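Local atomic coordinates of nitrite oxidoreductase subunit A (Kuenenia stuttgartiensis, PDB entry 7B04), a protein that belongs to the molybdopterin oxidoreductase family and holds two MD1 groups, a molybdenum atom and an iron-sulfur cluster. Residues B[850-854]-B[1099-1103]; B[978-984]-B[1058-1062]; B[856-862]-B[888-894]. All blocks are in the same frame, centred on the assembly; numbering follows the deposited sequence.

Contact 1. Residues B[850-854]-B[1099-1103]; sequences GPEAT and KETLV. With MD1 (phosphoric acid 4-(2-amino-4-oxo-3,4,5,6,-tetrahydro-pteridin-6-yl)-2-hydroxy-3,4-dimercapto-but-3-en-yl ester guanylate ester), chain C.
A single carboxylate oxygen, OE2 of E1100, takes two consecutive backbone NH groups of the buried 850-854 loop: E852 N and A853 N each lie 2.9 Å from it in hydrogen bonds. E1100 reaches them with chi1 between wells (-93°) and chi2 m. Its OE1 is 3.0 Å from G850 CA, and an ideal beta-carbon on G850 would clash with that oxygen. Neither partner is regular there: A853 and E1100 each centre an inverse gamma turn, and their CA atoms are 4.9 Å apart. From T1101 the backbone becomes extended and leads into strand 1102-1109 of the six-stranded barrel, where the loop docks. L1102 (chi1 m, chi2 149°) brings CD1 to 2.9 Å from E852 O and 4.1 Å from A853 CA. E852, with chi1 and chi2 both t, extends to a salt bridge with R984; a water donates to its OE2 (2.7 Å) and to L1102 O (3.1 Å). K1099, m then t throughout, leads the other way, and its NZ donates to MD1 O1A at 2.7 Å, with E527 O as a weak second partner. The carboxylate thus satisfies two buried loop amides, while the preceding lysine sets its positive charge against a phosphate of MD1.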
loop_
_atom_site.group_PDB
_atom_site.type_symbol
_atom_site.label_atom_id
_atom_site.label_comp_id
_atom_site.label_asym_id
_atom_site.label_seq_id
_atom_site.Cartn_x
_atom_site.Cartn_y
_atom_site.Cartn_z
ATOM N N GLY B 850 5.374 -29.635 -8.077
ATOM C CA GLY B 850 6.044 -29.225 -6.871
ATOM C C GLY B 850 6.222 -30.356 -5.879
ATOM O O GLY B 850 5.435 -31.307 -5.835
ATOM N N PRO B 851 7.277 -30.274 -5.062
ATOM C CA PRO B 851 7.465 -31.278 -4.004
ATOM C C PRO B 851 6.378 -31.238 -2.951
ATOM O O PRO B 851 6.222 -32.213 -2.209
ATOM C CB PRO B 851 8.834 -30.913 -3.405
ATOM C CG PRO B 851 9.499 -30.083 -4.449
ATOM C CD PRO B 851 8.403 -29.336 -5.137
ATOM N N GLU B 852 5.666 -30.125 -2.816
ATOM C CA GLU B 852 4.479 -30.103 -1.969
ATOM C C GLU B 852 3.263 -29.434 -2.599
ATOM O O GLU B 852 2.144 -29.854 -2.295
ATOM C CB GLU B 852 4.803 -29.404 -0.641
ATOM C CG GLU B 852 3.697 -29.455 0.380
ATOM C CD GLU B 852 4.179 -29.077 1.760
ATOM O OE1 GLU B 852 5.387 -28.808 1.906
ATOM O OE2 GLU B 852 3.355 -29.046 2.697
ATOM N N ALA B 853 3.430 -28.493 -3.527
ATOM C CA ALA B 853 2.330 -27.670 -4.045
ATOM C C ALA B 853 1.726 -28.257 -5.324
ATOM O O ALA B 853 1.723 -27.637 -6.386
ATOM C CB ALA B 853 2.808 -26.241 -4.272
ATOM N N THR B 854 1.214 -29.482 -5.210
ATOM C CA THR B 854 0.602 -30.150 -6.350
ATOM C C THR B 854 -0.393 -31.179 -5.839
ATOM O O THR B 854 -0.215 -31.712 -4.739
ATOM C CB THR B 854 1.663 -30.827 -7.227
ATOM O OG1 THR B 854 1.036 -31.425 -8.367
ATOM C CG2 THR B 854 2.404 -31.899 -6.445
ATOM N N LYS B 1099 5.719 -20.237 -1.269
ATOM C CA LYS B 1099 4.459 -20.685 -1.848
ATOM C C LYS B 1099 4.388 -22.188 -2.092
ATOM O O LYS B 1099 3.305 -22.693 -2.415
ATOM C CB LYS B 1099 4.188 -19.924 -3.147
ATOM C CG LYS B 1099 4.003 -18.441 -2.892
ATOM C CD LYS B 1099 3.663 -17.660 -4.140
ATOM C CE LYS B 1099 3.509 -16.187 -3.795
ATOM N NZ LYS B 1099 3.098 -15.366 -4.959
ATOM N N GLU B 1100 5.494 -22.920 -1.952
ATOM C CA GLU B 1100 5.436 -24.376 -2.057
ATOM C C GLU B 1100 4.860 -24.890 -0.744
ATOM O O GLU B 1100 5.567 -25.339 0.163
ATOM C CB GLU B 1100 6.802 -24.973 -2.357
ATOM C CG GLU B 1100 7.038 -25.164 -3.835
ATOM C CD GLU B 1100 6.393 -26.425 -4.375
ATOM O OE1 GLU B 1100 6.197 -26.495 -5.605
ATOM O OE2 GLU B 1100 6.088 -27.339 -3.579
ATOM N N THR B 1101 3.538 -24.812 -0.656
ATOM C CA THR B 1101 2.821 -25.222 0.535
ATOM C C THR B 1101 1.360 -25.413 0.170
ATOM O O THR B 1101 0.859 -24.824 -0.791
ATOM C CB THR B 1101 2.959 -24.188 1.664
ATOM O OG1 THR B 1101 2.684 -24.806 2.928
ATOM C CG2 THR B 1101 2.002 -23.017 1.454
ATOM N N LEU B 1102 0.700 -26.277 0.926
ATOM C CA LEU B 1102 -0.745 -26.410 0.896
ATOM C C LEU B 1102 -1.253 -26.391 2.325
ATOM O O LEU B 1102 -0.540 -26.759 3.259
ATOM C CB LEU B 1102 -1.222 -27.665 0.184
ATOM C CG LEU B 1102 -0.851 -27.709 -1.292
ATOM C CD1 LEU B 1102 -0.652 -29.137 -1.708
ATOM C CD2 LEU B 1102 -1.916 -27.041 -2.136
ATOM N N VAL B 1103 -2.491 -25.948 2.480
ATOM C CA VAL B 1103 -3.037 -25.655 3.832
ATOM C C VAL B 1103 -4.397 -26.308 4.027
ATOM O O VAL B 1103 -5.034 -26.602 3.059
ATOM C CB VAL B 1103 -3.157 -24.124 3.949
ATOM C CG1 VAL B 1103 -3.293 -23.631 5.362
ATOM C CG2 VAL B 1103 -1.974 -23.442 3.323
HETATM P PB MD1 C . 5.428 -9.962 -6.786
HETATM O O3B MD1 C . 5.047 -11.306 -5.914
HETATM O O1B MD1 C . 4.182 -9.417 -7.443
HETATM O O2B MD1 C . 6.439 -10.324 -7.847
HETATM O O3A MD1 C . 6.064 -8.833 -5.764
HETATM C C10 MD1 C . 7.316 -9.036 -5.168
HETATM C C11 MD1 C . 8.029 -7.661 -5.015
HETATM O O11 MD1 C . 6.858 -6.606 -4.718
HETATM C C12 MD1 C . 9.025 -7.766 -4.123
HETATM S S12 MD1 C . 9.999 -9.297 -4.079
HETATM C C13 MD1 C . 9.499 -6.682 -3.118
HETATM S S13 MD1 C . 10.896 -7.141 -2.054
HETATM C C14 MD1 C . 8.908 -5.389 -2.911
HETATM N N15 MD1 C . 7.460 -5.712 -2.300
HETATM C C16 MD1 C . 6.588 -4.610 -2.338
HETATM C C15 MD1 C . 5.651 -4.299 -1.226
HETATM O O14 MD1 C . 5.624 -4.982 -0.258
HETATM N N17 MD1 C . 4.753 -3.118 -1.343
HETATM C C17 MD1 C . 4.792 -2.230 -2.608
HETATM N N16 MD1 C . 3.914 -1.080 -2.712
HETATM N N18 MD1 C . 5.742 -2.547 -3.740
HETATM C C20 MD1 C . 6.620 -3.684 -3.642
HETATM N N8 MD1 C . 7.521 -4.026 -4.669
HETATM C C7 MD1 C . 8.955 -4.430 -4.072
HETATM P PA MD1 C . 3.512 -11.838 -5.632
HETATM O O1A MD1 C . 3.553 -12.796 -4.468
HETATM O O2A MD1 C . 2.646 -10.649 -5.293
HETATM O "O5'" MD1 C . 2.881 -12.616 -6.941
HETATM C "C5'" MD1 C . 2.283 -11.868 -7.956
HETATM C "C4'" MD1 C . 1.051 -12.624 -8.565
HETATM O "O4'" MD1 C . 1.421 -14.066 -9.037
HETATM C "C1'" MD1 C . 0.232 -14.917 -8.511
HETATM N N9 MD1 C . 0.592 -16.354 -8.383
HETATM C C4 MD1 C . 0.812 -17.078 -9.475
HETATM N N3 MD1 C . 0.781 -16.731 -10.925
HETATM C C2 MD1 C . 1.076 -17.752 -11.928
HETATM N N2 MD1 C . 1.046 -17.413 -13.339
HETATM N N1 MD1 C . 1.397 -19.097 -11.516
HETATM C C6 MD1 C . 1.423 -19.422 -10.123
HETATM O O6 MD1 C . 1.688 -20.523 -9.777
HETATM C C5 MD1 C . 1.112 -18.345 -9.076
HETATM N N7 MD1 C . 1.069 -18.378 -7.747
HETATM C C8 MD1 C . 0.745 -17.146 -7.304
HETATM C "C2'" MD1 C . 0.020 -14.388 -7.375
HETATM O "O2'" MD1 C . -1.305 -14.737 -6.880
HETATM C "C3'" MD1 C . 0.126 -12.762 -7.690
HETATM O "O3'" MD1 C . -1.132 -12.280 -8.244
HETATM O O HOH W 1 1.566 -28.506 4.617
#

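Contact 2. Residues B[978-984]-B[1058-1062]; sequences DANPADR and SITRD
D978 ends strand 974-978 in extended conformation, its CB directed away from 1058-1062 and its carboxylate paired with R1000; its C atom lies 3.9 Å from I1059 CG2. A979, still extended (phi/psi -121/-172), has the closest CA-CA approach, 5.2 Å to I1059, and its CB meets I1059 CG2 at 3.6 Å in an apolar contact. The chain then turns back on itself. N980 (-48/126) leads into 981-983, which have helical phi/psi, and N980 O receives D983 N at 3.3 Å and R984 N at 2.9 Å; N980 OD1 takes a weak bond from A982 N at 3.3 Å. This turn returns D983 and R984 to the other segment, both with CB toward it. D983 (chi1 -115°) forms a salt bridge with R1061, whose chi1 to chi3 are all t; the modelled 2.3 Å between D983 OD1 and R1061 NH1 is too short to be taken literally. R984 (chi1 m, chi2 91°, chi3 p) runs along 1058-1060: CB is 3.4 Å from S1058 O, CD 3.6 Å from T1060 O, and I1059 O lies over one guanidinium face. Its NH2 forms a salt bridge with E852, and a long, charge-only pairing of R984 NE with D983 OD2 (3.9 Å) completes a salt-bridge network with R1061. Neither segment beyond D978 is regular; the contact fastens the loop that leaves barrel strand 974-978 against the one between helix 1027-1033 and strand 1075-1076. T1060 touches an MD1, R1061 makes a cation-pi contact with W882, and D1062 packs on helix 615-618.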
loop_
_atom_site.group_PDB
_atom_site.type_symbol
_atom_site.label_atom_id
_atom_site.label_comp_id
_atom_site.label_asym_id
_atom_site.label_seq_id
_atom_site.Cartn_x
_atom_site.Cartn_y
_atom_site.Cartn_z
ATOM N N ASP B 978 -3.905 -24.398 8.940
ATOM C CA ASP B 978 -3.004 -25.453 9.442
ATOM C C ASP B 978 -2.319 -26.112 8.253
ATOM O O ASP B 978 -2.942 -26.257 7.221
ATOM C CB ASP B 978 -3.774 -26.419 10.335
ATOM C CG ASP B 978 -4.130 -25.841 11.687
ATOM O OD1 ASP B 978 -5.307 -25.843 12.028
ATOM O OD2 ASP B 978 -3.232 -25.404 12.383
ATOM N N ALA B 979 -1.044 -26.429 8.409
ATOM C CA ALA B 979 -0.273 -27.078 7.358
ATOM C C ALA B 979 0.226 -28.404 7.925
ATOM O O ALA B 979 -0.150 -28.792 9.039
ATOM C CB ALA B 979 0.876 -26.193 6.868
ATOM N N ASN B 980 1.085 -29.032 7.128
ATOM C CA ASN B 980 1.511 -30.413 7.425
ATOM C C ASN B 980 1.894 -30.423 8.884
ATOM O O ASN B 980 2.747 -29.665 9.256
ATOM C CB ASN B 980 2.655 -30.861 6.521
ATOM C CG ASN B 980 3.118 -32.271 6.785
ATOM O OD1 ASN B 980 2.463 -33.014 7.491
ATOM N ND2 ASN B 980 4.248 -32.648 6.230
ATOM N N PRO B 981 1.302 -31.326 9.680
ATOM C CA PRO B 981 1.529 -31.384 11.100
ATOM C C PRO B 981 2.974 -31.748 11.415
ATOM O O PRO B 981 3.452 -31.316 12.368
ATOM C CB PRO B 981 0.547 -32.452 11.556
ATOM C CG PRO B 981 -0.459 -32.504 10.457
ATOM C CD PRO B 981 0.378 -32.339 9.226
ATOM N N ALA B 982 3.578 -32.593 10.604
ATOM C CA ALA B 982 4.961 -33.078 10.784
ATOM C C ALA B 982 5.985 -31.957 10.679
ATOM O O ALA B 982 7.059 -32.086 11.251
ATOM C CB ALA B 982 5.243 -34.094 9.718
ATOM N N ASP B 983 5.691 -30.987 9.831
ATOM C CA ASP B 983 6.597 -29.878 9.492
ATOM C C ASP B 983 6.321 -28.608 10.285
ATOM O O ASP B 983 7.223 -28.113 10.926
ATOM C CB ASP B 983 6.144 -29.457 8.110
ATOM C CG ASP B 983 7.167 -29.677 7.047
ATOM O OD1 ASP B 983 8.318 -29.385 7.315
ATOM O OD2 ASP B 983 6.786 -30.111 5.973
ATOM N N ARG B 984 5.068 -28.172 10.286
ATOM C CA ARG B 984 4.660 -26.838 10.777
ATOM C C ARG B 984 3.581 -26.955 11.840
ATOM O O ARG B 984 2.924 -27.949 11.870
ATOM C CB ARG B 984 3.990 -26.155 9.588
ATOM C CG ARG B 984 4.925 -25.486 8.603
ATOM C CD ARG B 984 5.468 -26.213 7.404
ATOM N NE ARG B 984 4.622 -26.935 6.486
ATOM C CZ ARG B 984 4.764 -26.909 5.176
ATOM N NH1 ARG B 984 5.680 -26.154 4.634
ATOM N NH2 ARG B 984 3.986 -27.616 4.391
ATOM N N SER B 1058 3.306 -19.392 9.746
ATOM C CA SER B 1058 3.030 -20.664 10.405
ATOM C C SER B 1058 2.796 -21.805 9.426
ATOM O O SER B 1058 2.850 -22.971 9.832
ATOM C CB SER B 1058 1.815 -20.528 11.327
ATOM O OG SER B 1058 2.067 -19.613 12.378
ATOM N N ILE B 1059 2.542 -21.502 8.155
ATOM C CA ILE B 1059 2.233 -22.522 7.158
ATOM C C ILE B 1059 3.232 -22.462 6.011
ATOM O O ILE B 1059 2.884 -22.728 4.855
ATOM C CB ILE B 1059 0.787 -22.359 6.651
ATOM C CG1 ILE B 1059 0.495 -20.894 6.304
ATOM C CG2 ILE B 1059 -0.199 -22.849 7.698
ATOM C CD1 ILE B 1059 0.729 -20.527 4.854
ATOM N N THR B 1060 4.485 -22.149 6.322
ATOM C CA THR B 1060 5.507 -21.938 5.309
ATOM C C THR B 1060 6.777 -22.678 5.705
ATOM O O THR B 1060 7.005 -22.984 6.878
ATOM C CB THR B 1060 5.802 -20.445 5.130
ATOM O OG1 THR B 1060 6.633 -20.251 3.979
ATOM C CG2 THR B 1060 6.513 -19.921 6.343
ATOM N N ARG B 1061 7.595 -22.988 4.700
ATOM C CA ARG B 1061 8.754 -23.842 4.909
ATOM C C ARG B 1061 9.858 -23.505 3.920
ATOM O O ARG B 1061 9.619 -22.934 2.852
ATOM C CB ARG B 1061 8.377 -25.319 4.759
ATOM C CG ARG B 1061 9.530 -26.259 4.599
ATOM C CD ARG B 1061 9.234 -27.715 4.419
ATOM N NE ARG B 1061 10.532 -28.335 4.599
ATOM C CZ ARG B 1061 11.027 -28.631 5.790
ATOM N NH1 ARG B 1061 10.307 -28.412 6.883
ATOM N NH2 ARG B 1061 12.238 -29.142 5.890
ATOM N N ASP B 1062 11.078 -23.892 4.291
ATOM C CA ASP B 1062 12.241 -23.737 3.441
ATOM C C ASP B 1062 12.451 -25.000 2.616
ATOM O O ASP B 1062 12.308 -26.119 3.117
ATOM C CB ASP B 1062 13.479 -23.461 4.287
ATOM C CG ASP B 1062 14.698 -23.215 3.447
ATOM O OD1 ASP B 1062 14.692 -22.226 2.688
ATOM O OD2 ASP B 1062 15.654 -24.012 3.537
#

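Contact 3. Residues B[856-862]-B[888-894]; sequences YLPNAIV and RNIKKSW
Strands 860-862 and 890-892 run parallel, their short axes 4.7 Å apart at closest approach and 37° between directions (signed crossing -37°). I861 pairs with K891 (CA-CA 4.5 Å) and V862 with K892 (5.2 Å). I861 supplies both hydrogen bonds: I861 N donates to I890 O at 2.9 Å and I861 O accepts from K892 N at 2.7 Å. Two CA-H...O contacts accompany them, K891 CA to I861 O (3.5 Å) and V862 CA to K892 O (3.1 Å). A type II turn from L857 to A860, with N859 at 62/33, leads into the first strand; S893 N-caps the helix after the second. The strands are joined through helix 882-887 as a beta-alpha-beta unit, and strand 847-848 flanks 860-862 antiparallel to it. A860, V862, I890 and K892 point to one face of the sheet, I861 and K891 to the other. I861 (m,t) lays CD1 4.1 Å from N889 CB. V862 (chi1 t) places CG1 3.5 Å from W894 CB, and W894 (chi1 t) turns its edge to the face of Y856 (chi1 m) in a T-shaped pair, centroids 5.9 Å apart and planes at 76°. L857 (t,p) has CD1 3.9 Å from R888 NH1 and CD2 4.2 Å from K892 CE. The lysine ends find partners beyond the segments: K892 forms a salt bridge with E877, and K891 NZ bonds to N865 O and I868 O. Backbone bonds thus set the strand pairing, apolar and aromatic contacts pack beside it, and both lysine ends are held by residues of the crossover connection between the strands.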
loop_
_atom_site.group_PDB
_atom_site.type_symbol
_atom_site.label_atom_id
_atom_site.label_comp_id
_atom_site.label_asym_id
_atom_site.label_seq_id
_atom_site.Cartn_x
_atom_site.Cartn_y
_atom_site.Cartn_z
ATOM N N TYR B 856 -0.832 -34.025 -7.436
ATOM C CA TYR B 856 -0.261 -35.266 -7.940
ATOM C C TYR B 856 1.066 -35.569 -7.239
ATOM O O TYR B 856 1.423 -34.934 -6.238
ATOM C CB TYR B 856 -0.144 -35.201 -9.463
ATOM C CG TYR B 856 -1.431 -34.742 -10.113
ATOM C CD1 TYR B 856 -1.599 -33.422 -10.506
ATOM C CD2 TYR B 856 -2.495 -35.622 -10.297
ATOM C CE1 TYR B 856 -2.777 -32.995 -11.087
ATOM C CE2 TYR B 856 -3.679 -35.200 -10.876
ATOM C CZ TYR B 856 -3.812 -33.882 -11.269
ATOM O OH TYR B 856 -4.980 -33.439 -11.847
ATOM N N LEU B 857 1.785 -36.563 -7.760
ATOM C CA LEU B 857 3.041 -37.001 -7.168
ATOM C C LEU B 857 4.007 -35.827 -7.011
ATOM O O LEU B 857 4.263 -35.104 -7.985
ATOM C CB LEU B 857 3.693 -38.077 -8.036
ATOM C CG LEU B 857 4.921 -38.766 -7.436
ATOM C CD1 LEU B 857 4.508 -39.709 -6.319
ATOM C CD2 LEU B 857 5.727 -39.497 -8.503
ATOM N N PRO B 858 4.552 -35.608 -5.816
ATOM C CA PRO B 858 5.472 -34.482 -5.611
ATOM C C PRO B 858 6.731 -34.619 -6.455
ATOM O O PRO B 858 7.342 -35.689 -6.521
ATOM C CB PRO B 858 5.787 -34.557 -4.114
ATOM C CG PRO B 858 4.633 -35.291 -3.519
ATOM C CD PRO B 858 4.233 -36.296 -4.555
ATOM N N ASN B 859 7.106 -33.521 -7.112
ATOM C CA ASN B 859 8.378 -33.413 -7.824
ATOM C C ASN B 859 8.487 -34.422 -8.965
ATOM O O ASN B 859 9.577 -34.905 -9.278
ATOM C CB ASN B 859 9.564 -33.553 -6.866
ATOM C CG ASN B 859 10.796 -32.834 -7.364
ATOM O OD1 ASN B 859 10.786 -32.247 -8.444
ATOM N ND2 ASN B 859 11.865 -32.872 -6.579
ATOM N N ALA B 860 7.364 -34.744 -9.600
ATOM C CA ALA B 860 7.380 -35.676 -10.717
ATOM C C ALA B 860 7.742 -34.951 -12.006
ATOM O O ALA B 860 7.338 -33.806 -12.227
ATOM C CB ALA B 860 6.021 -36.362 -10.861
ATOM N N ILE B 861 8.504 -35.627 -12.862
ATOM C CA ILE B 861 8.907 -35.076 -14.150
ATOM C C ILE B 861 7.906 -35.551 -15.195
ATOM O O ILE B 861 7.848 -36.740 -15.516
ATOM C CB ILE B 861 10.335 -35.491 -14.522
ATOM C CG1 ILE B 861 11.315 -35.067 -13.428
ATOM C CG2 ILE B 861 10.729 -34.888 -15.864
ATOM C CD1 ILE B 861 12.703 -35.643 -13.591
ATOM N N VAL B 862 7.123 -34.620 -15.732
ATOM C CA VAL B 862 6.083 -34.940 -16.702
ATOM C C VAL B 862 6.723 -34.875 -18.085
ATOM O O VAL B 862 6.835 -33.803 -18.683
ATOM C CB VAL B 862 4.881 -34.002 -16.576
ATOM C CG1 VAL B 862 3.910 -34.222 -17.724
ATOM C CG2 VAL B 862 4.183 -34.218 -15.242
ATOM N N ARG B 888 13.617 -36.583 -5.429
ATOM C CA ARG B 888 13.018 -37.670 -6.206
ATOM C C ARG B 888 12.814 -37.195 -7.640
ATOM O O ARG B 888 11.838 -36.507 -7.948
ATOM C CB ARG B 888 11.701 -38.131 -5.590
ATOM C CG ARG B 888 11.212 -39.443 -6.191
ATOM C CD ARG B 888 9.726 -39.696 -5.984
ATOM N NE ARG B 888 9.340 -39.780 -4.580
ATOM C CZ ARG B 888 8.392 -39.033 -4.024
ATOM N NH1 ARG B 888 7.732 -38.143 -4.753
ATOM N NH2 ARG B 888 8.099 -39.179 -2.741
ATOM N N ASN B 889 13.742 -37.566 -8.524
ATOM C CA ASN B 889 13.684 -37.190 -9.936
ATOM C C ASN B 889 13.195 -38.391 -10.743
ATOM O O ASN B 889 13.974 -39.156 -11.310
ATOM C CB ASN B 889 15.050 -36.706 -10.413
ATOM C CG ASN B 889 15.509 -35.454 -9.693
ATOM O OD1 ASN B 889 14.736 -34.516 -9.503
ATOM N ND2 ASN B 889 16.772 -35.437 -9.282
ATOM N N ILE B 890 11.875 -38.550 -10.791
ATOM C CA ILE B 890 11.238 -39.659 -11.495
ATOM C C ILE B 890 10.531 -39.118 -12.730
ATOM O O ILE B 890 9.673 -38.231 -12.627
ATOM C CB ILE B 890 10.260 -40.423 -10.589
ATOM C CG1 ILE B 890 11.035 -41.287 -9.593
ATOM C CG2 ILE B 890 9.324 -41.283 -11.421
ATOM C CD1 ILE B 890 10.157 -42.063 -8.645
ATOM N N LYS B 891 10.891 -39.650 -13.894
ATOM C CA LYS B 891 10.211 -39.301 -15.131
ATOM C C LYS B 891 8.918 -40.100 -15.252
ATOM O O LYS B 891 8.875 -41.292 -14.933
ATOM C CB LYS B 891 11.119 -39.572 -16.332
ATOM C CG LYS B 891 10.525 -39.197 -17.677
ATOM C CD LYS B 891 11.570 -39.263 -18.781
ATOM C CE LYS B 891 11.963 -40.700 -19.093
ATOM N NZ LYS B 891 12.928 -40.783 -20.226
ATOM N N LYS B 892 7.860 -39.433 -15.710
ATOM C CA LYS B 892 6.543 -40.046 -15.799
ATOM C C LYS B 892 5.724 -39.290 -16.834
ATOM O O LYS B 892 5.839 -38.069 -16.945
ATOM C CB LYS B 892 5.840 -40.042 -14.436
ATOM C CG LYS B 892 4.643 -40.974 -14.344
ATOM C CD LYS B 892 4.062 -40.984 -12.937
ATOM C CE LYS B 892 4.984 -41.693 -11.957
ATOM N NZ LYS B 892 5.028 -43.163 -12.191
ATOM N N SER B 893 4.900 -40.015 -17.584
ATOM C CA SER B 893 4.080 -39.369 -18.600
ATOM C C SER B 893 2.936 -38.597 -17.954
ATOM O O SER B 893 2.549 -38.849 -16.812
ATOM C CB SER B 893 3.518 -40.401 -19.579
ATOM O OG SER B 893 2.477 -41.156 -18.983
ATOM N N TRP B 894 2.390 -37.639 -18.712
ATOM C CA TRP B 894 1.317 -36.812 -18.165
ATOM C C TRP B 894 0.076 -37.641 -17.874
ATOM O O TRP B 894 -0.615 -37.411 -16.877
ATOM C CB TRP B 894 0.975 -35.653 -19.098
ATOM C CG TRP B 894 -0.296 -34.961 -18.676
ATOM C CD1 TRP B 894 -1.429 -34.813 -19.420
ATOM C CD2 TRP B 894 -0.566 -34.335 -17.406
ATOM N NE1 TRP B 894 -2.381 -34.132 -18.702
ATOM C CE2 TRP B 894 -1.878 -33.827 -17.464
ATOM C CE3 TRP B 894 0.174 -34.151 -16.233
ATOM C CZ2 TRP B 894 -2.467 -33.146 -16.398
ATOM C CZ3 TRP B 894 -0.419 -33.476 -15.171
ATOM C CH2 TRP B 894 -1.724 -32.984 -15.262
#

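How the contacts relate
Going from the N terminus, the chain passes 850-854, the first half of contact 1, then almost at once enters contact 3, which closes a short loop between 856-862 and 888-894. Contact 2 follows in series, joining 978-984 to 1058-1062, and contact 1 closes last at 1099-1103, so its long loop encloses both others. Contact 1 touches each: E852 OE2 meets R984 NH2 of contact 2 in a salt bridge modelled at 2.3 Å, and G850 O lies 3.1 Å from N859 N of contact 3, a probable hydrogen bond. Contacts 2 and 3 do not touch. Together they tie the small three-stranded sheet to the six-stranded barrel and its MD1-facing loops.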